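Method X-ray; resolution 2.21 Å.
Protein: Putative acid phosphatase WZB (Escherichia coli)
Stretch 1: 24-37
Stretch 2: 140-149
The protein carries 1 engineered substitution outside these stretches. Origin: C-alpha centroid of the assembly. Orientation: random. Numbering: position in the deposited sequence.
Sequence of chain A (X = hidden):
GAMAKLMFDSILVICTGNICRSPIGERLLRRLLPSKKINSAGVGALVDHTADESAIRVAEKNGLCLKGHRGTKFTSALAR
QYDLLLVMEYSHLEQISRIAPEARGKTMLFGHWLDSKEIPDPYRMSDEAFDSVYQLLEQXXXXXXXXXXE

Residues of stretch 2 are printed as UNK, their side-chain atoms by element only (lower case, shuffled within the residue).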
# COMPACT_ATOMS: atom_id res chain seq x y z
N ILE A 24 5.75 1.19 -1.05
CA ILE A 24 5.85 2.61 -1.33
C ILE A 24 4.76 3.40 -0.60
O ILE A 24 5.03 4.42 0.01
CB ILE A 24 5.81 2.86 -2.85
CG1 ILE A 24 7.13 2.40 -3.47
CG2 ILE A 24 5.55 4.33 -3.13
CD1 ILE A 24 7.15 2.47 -5.00
N GLY A 25 3.54 2.89 -0.63
CA GLY A 25 2.43 3.50 0.09
C GLY A 25 2.70 3.53 1.58
O GLY A 25 2.44 4.54 2.24
N GLU A 26 3.23 2.44 2.12
CA GLU A 26 3.56 2.35 3.54
C GLU A 26 4.54 3.44 3.94
O GLU A 26 4.31 4.15 4.93
CB GLU A 26 4.16 0.98 3.86
CG GLU A 26 4.95 0.90 5.15
CD GLU A 26 5.76 -0.40 5.24
OE1 GLU A 26 5.15 -1.49 5.25
OE2 GLU A 26 7.00 -0.32 5.31
N ARG A 27 5.62 3.58 3.18
CA ARG A 27 6.69 4.51 3.55
C ARG A 27 6.26 5.97 3.38
O ARG A 27 6.65 6.83 4.17
CB ARG A 27 7.98 4.21 2.76
CG ARG A 27 8.55 2.81 2.98
CD ARG A 27 8.99 2.60 4.43
NE ARG A 27 9.22 1.19 4.71
CZ ARG A 27 10.42 0.63 4.84
NH1 ARG A 27 11.52 1.37 4.71
NH2 ARG A 27 10.54 -0.67 5.09
N LEU A 28 5.46 6.23 2.36
CA LEU A 28 4.91 7.57 2.17
C LEU A 28 4.05 7.96 3.37
O LEU A 28 4.20 9.04 3.94
CB LEU A 28 4.10 7.65 0.86
CG LEU A 28 4.91 7.62 -0.45
CD1 LEU A 28 4.00 7.39 -1.66
CD2 LEU A 28 5.74 8.89 -0.61
N LEU A 29 3.15 7.06 3.78
CA LEU A 29 2.26 7.35 4.90
C LEU A 29 3.01 7.52 6.22
O LEU A 29 2.64 8.37 7.03
CB LEU A 29 1.16 6.29 5.03
CG LEU A 29 0.04 6.34 4.00
CD1 LEU A 29 -0.87 5.12 4.12
CD2 LEU A 29 -0.75 7.62 4.13
N ARG A 30 4.06 6.73 6.44
CA ARG A 30 4.84 6.84 7.68
C ARG A 30 5.47 8.22 7.76
O ARG A 30 5.49 8.84 8.82
CB ARG A 30 5.94 5.78 7.74
CG ARG A 30 5.48 4.37 8.01
CD ARG A 30 6.66 3.43 8.10
NE ARG A 30 6.26 2.05 8.35
CZ ARG A 30 7.10 1.03 8.42
NH1 ARG A 30 8.40 1.24 8.27
NH2 ARG A 30 6.65 -0.19 8.65
N ARG A 31 6.00 8.67 6.63
CA ARG A 31 6.56 9.99 6.46
C ARG A 31 5.59 11.08 6.94
O ARG A 31 6.00 12.05 7.58
CB ARG A 31 6.80 10.18 4.96
CG ARG A 31 8.03 10.94 4.55
CD ARG A 31 7.93 11.17 3.04
NE ARG A 31 9.23 11.29 2.38
CZ ARG A 31 9.37 11.57 1.09
NH1 ARG A 31 8.30 11.76 0.33
NH2 ARG A 31 10.59 11.65 0.56
N LEU A 32 4.32 10.92 6.60
CA LEU A 32 3.30 11.93 6.85
C LEU A 32 2.64 11.79 8.22
O LEU A 32 2.22 12.78 8.83
CB LEU A 32 2.23 11.89 5.76
CG LEU A 32 2.68 12.29 4.35
CD1 LEU A 32 1.70 11.77 3.32
CD2 LEU A 32 2.83 13.80 4.25
N LEU A 33 2.54 10.56 8.70
CA LEU A 33 1.89 10.29 9.98
C LEU A 33 2.81 9.43 10.84
O LEU A 33 2.58 8.23 11.02
CB LEU A 33 0.55 9.59 9.74
CG LEU A 33 -0.32 10.18 8.62
CD1 LEU A 33 -1.33 9.17 8.12
CD2 LEU A 33 -1.01 11.46 9.06
N PRO A 34 3.86 10.05 11.39
CA PRO A 34 4.97 9.39 12.08
C PRO A 34 4.56 8.64 13.34
O PRO A 34 5.29 7.76 13.79
CB PRO A 34 5.90 10.55 12.47
CG PRO A 34 5.46 11.71 11.64
CD PRO A 34 3.99 11.52 11.43
N SER A 35 3.41 8.97 13.92
CA SER A 35 3.03 8.42 15.21
C SER A 35 2.18 7.16 15.11
O SER A 35 1.84 6.56 16.13
CB SER A 35 2.29 9.47 16.04
OG SER A 35 1.09 9.87 15.40
N LYS A 36 1.85 6.75 13.89
CA LYS A 36 0.97 5.60 13.69
C LYS A 36 1.74 4.33 13.34
O LYS A 36 2.82 4.39 12.77
CB LYS A 36 -0.05 5.90 12.59
CG LYS A 36 -0.91 7.12 12.85
CD LYS A 36 -2.06 7.19 11.86
CE LYS A 36 -2.77 8.53 11.92
NZ LYS A 36 -3.12 8.92 13.32
N LYS A 37 1.16 3.18 13.69
CA LYS A 37 1.69 1.89 13.25
C LYS A 37 1.25 1.62 11.81
O LYS A 37 0.07 1.34 11.55
CB LYS A 37 1.22 0.76 14.16
CG LYS A 37 1.85 -0.59 13.84
CD LYS A 37 1.35 -1.69 14.78
CE LYS A 37 -0.15 -1.92 14.62
NZ LYS A 37 -0.57 -3.22 15.21
N UNK A 140 -2.28 10.26 -3.46
CA UNK A 140 -3.27 9.55 -2.65
C UNK A 140 -2.91 9.59 -1.16
O UNK A 140 -3.78 9.75 -0.30
c UNK A 140 -3.40 8.11 -3.12
N UNK A 141 -1.61 9.46 -0.88
CA UNK A 141 -1.09 9.50 0.50
C UNK A 141 -1.28 10.85 1.18
O UNK A 141 -1.66 10.91 2.35
c UNK A 141 0.40 9.14 0.53
o UNK A 141 0.60 7.80 0.13
N UNK A 142 -0.98 11.93 0.46
CA UNK A 142 -1.17 13.26 1.02
C UNK A 142 -2.63 13.46 1.41
O UNK A 142 -2.93 13.99 2.48
c UNK A 142 1.14 15.36 -1.34
c UNK A 142 -0.73 14.35 0.02
n UNK A 142 2.98 15.97 -2.96
c UNK A 142 0.78 14.42 -0.19
c UNK A 142 2.63 15.29 -1.66
N UNK A 143 -3.54 13.01 0.56
CA UNK A 143 -4.96 13.20 0.84
C UNK A 143 -5.47 12.31 1.97
O UNK A 143 -6.29 12.75 2.77
n UNK A 143 -6.14 16.09 -5.69
n UNK A 143 -5.88 14.89 -3.75
c UNK A 143 -5.37 13.97 -1.54
n UNK A 143 -7.63 14.42 -5.17
c UNK A 143 -6.24 13.86 -2.78
c UNK A 143 -5.79 13.01 -0.43
c UNK A 143 -6.55 15.13 -4.87
N UNK A 144 -4.97 11.08 2.06
CA UNK A 144 -5.32 10.23 3.20
C UNK A 144 -4.81 10.84 4.50
O UNK A 144 -5.46 10.74 5.53
c UNK A 144 -7.11 7.51 3.18
n UNK A 144 -7.01 6.39 1.24
c UNK A 144 -5.86 7.14 1.36
c UNK A 144 -7.71 7.90 4.38
c UNK A 144 -9.61 6.47 3.86
c UNK A 144 -9.04 6.07 2.68
c UNK A 144 -5.88 7.84 2.53
c UNK A 144 -7.79 6.60 2.35
c UNK A 144 -8.96 7.37 4.71
c UNK A 144 -4.82 8.79 3.04
N UNK A 145 -3.65 11.50 4.43
CA UNK A 145 -3.08 12.11 5.62
C UNK A 145 -3.88 13.33 6.05
O UNK A 145 -4.05 13.59 7.24
c UNK A 145 -1.63 12.49 5.38
N UNK A 146 -4.39 14.08 5.07
CA UNK A 146 -5.23 15.24 5.36
C UNK A 146 -6.46 14.80 6.14
O UNK A 146 -6.92 15.49 7.05
c UNK A 146 -4.48 16.68 3.38
c UNK A 146 -5.63 15.95 4.07
c UNK A 146 -4.79 17.04 1.94
o UNK A 146 -5.86 16.62 1.43
o UNK A 146 -3.97 17.75 1.31
N UNK A 147 -6.99 13.63 5.79
CA UNK A 147 -8.19 13.10 6.42
C UNK A 147 -7.95 12.60 7.84
O UNK A 147 -8.73 12.86 8.75
c UNK A 147 -9.43 12.46 4.29
c UNK A 147 -8.78 11.97 5.57
n UNK A 147 -12.54 14.59 3.63
c UNK A 147 -10.69 13.24 4.60
c UNK A 147 -11.27 13.86 3.34
N UNK A 148 -6.86 11.86 8.03
CA UNK A 148 -6.56 11.28 9.33
C UNK A 148 -5.79 12.28 10.20
O UNK A 148 -4.98 11.88 11.04
c UNK A 148 -7.67 8.36 8.72
c UNK A 148 -5.41 7.95 7.71
c UNK A 148 -6.41 9.01 8.15
c UNK A 148 -5.78 9.97 9.17
N UNK A 149 -6.04 13.56 9.98
CA UNK A 149 -5.41 14.62 10.76
C UNK A 149 -6.42 15.68 11.18
O UNK A 149 -6.05 16.79 11.56

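Position 140 carries one side-chain carbon, directed sideways; this CB lies 7.6 Å from Leu28 CD1, its nearest approach to stretch 1, and a lone CB makes it Ala140. At position 141 one carbon is followed by one oxygen, a short hydroxymethyl group. The oxygen lies 3.6 Å from Leu28 CB, and the whole group sits as a knob among Gly25, Leu28, Leu29 and Leu32. This is Ser141, whose OG is hydrogen-bonded elsewhere in the structure, so its polarity is satisfied although its neighbours here are largely aliphatic.

Position 142 has four carbons in a row ending in nitrogen. Its CB points away from stretch 1, yet the backbone N comes within 3.9 Å of Leu32 CD1; the unbranched amine chain identifies Lys142. Position 143 shows three carbons, a nitrogen, then a carbon bearing two more nitrogens. This guanidinium belongs to Arg143, whose CA-to-CB bond points away and which does not touch stretch 1.

At position 144 one carbon leads into fused five- and six-membered rings holding eight carbons and one nitrogen. The CB points toward stretch 1 and lies 4.4 Å from Leu29 CD2, while the ring system leads away. An indole means Trp144. Position 145 again has a single carbon, but this one is directed at stretch 1: the CB is 3.9 Å from Leu32 CB and equally 3.9 Å from Leu33 CD2. It is Ala145.

Position 146 has three carbons, the third carrying two oxygens; this carboxylate identifies Glu146, whose CA-to-CB bond points away from stretch 1 and which makes no contact with it. Position 147 repeats the four-carbon chain ending in nitrogen, out of reach of stretch 1, and is Lys147. Position 148 has four carbons forked at the second, and one branch tip approaches Leu33 CD1 at 4.3 Å. The fork defines Leu148, the tip being its CD1; its backbone O lies 4.1 Å from Lys36 CE. Position 149 has no side-chain atoms and is Gly149, poorly ordered.

The two helices run with their N-to-C directions 43° apart and approach to 9.4 Å between axes. Small residues on the second helix permit close backbone approach: Leu29 CA and Ser141 CA are 5.9 Å apart, and Leu32 CD1 reaches within 3.6 Å of Ser141 O. That oxygen also accepts the helical hydrogen bond from Ala145 N. Beyond the first helix, Leu33 begins a type I turn ending at Lys36, and these two residues extend the packing to Leu148. No hydrogen bond crosses between the stretches; the contact, burying 392 Å² in total, rests on van der Waals packing.

Stretch 2 (140-149) ASKRWAEKLG
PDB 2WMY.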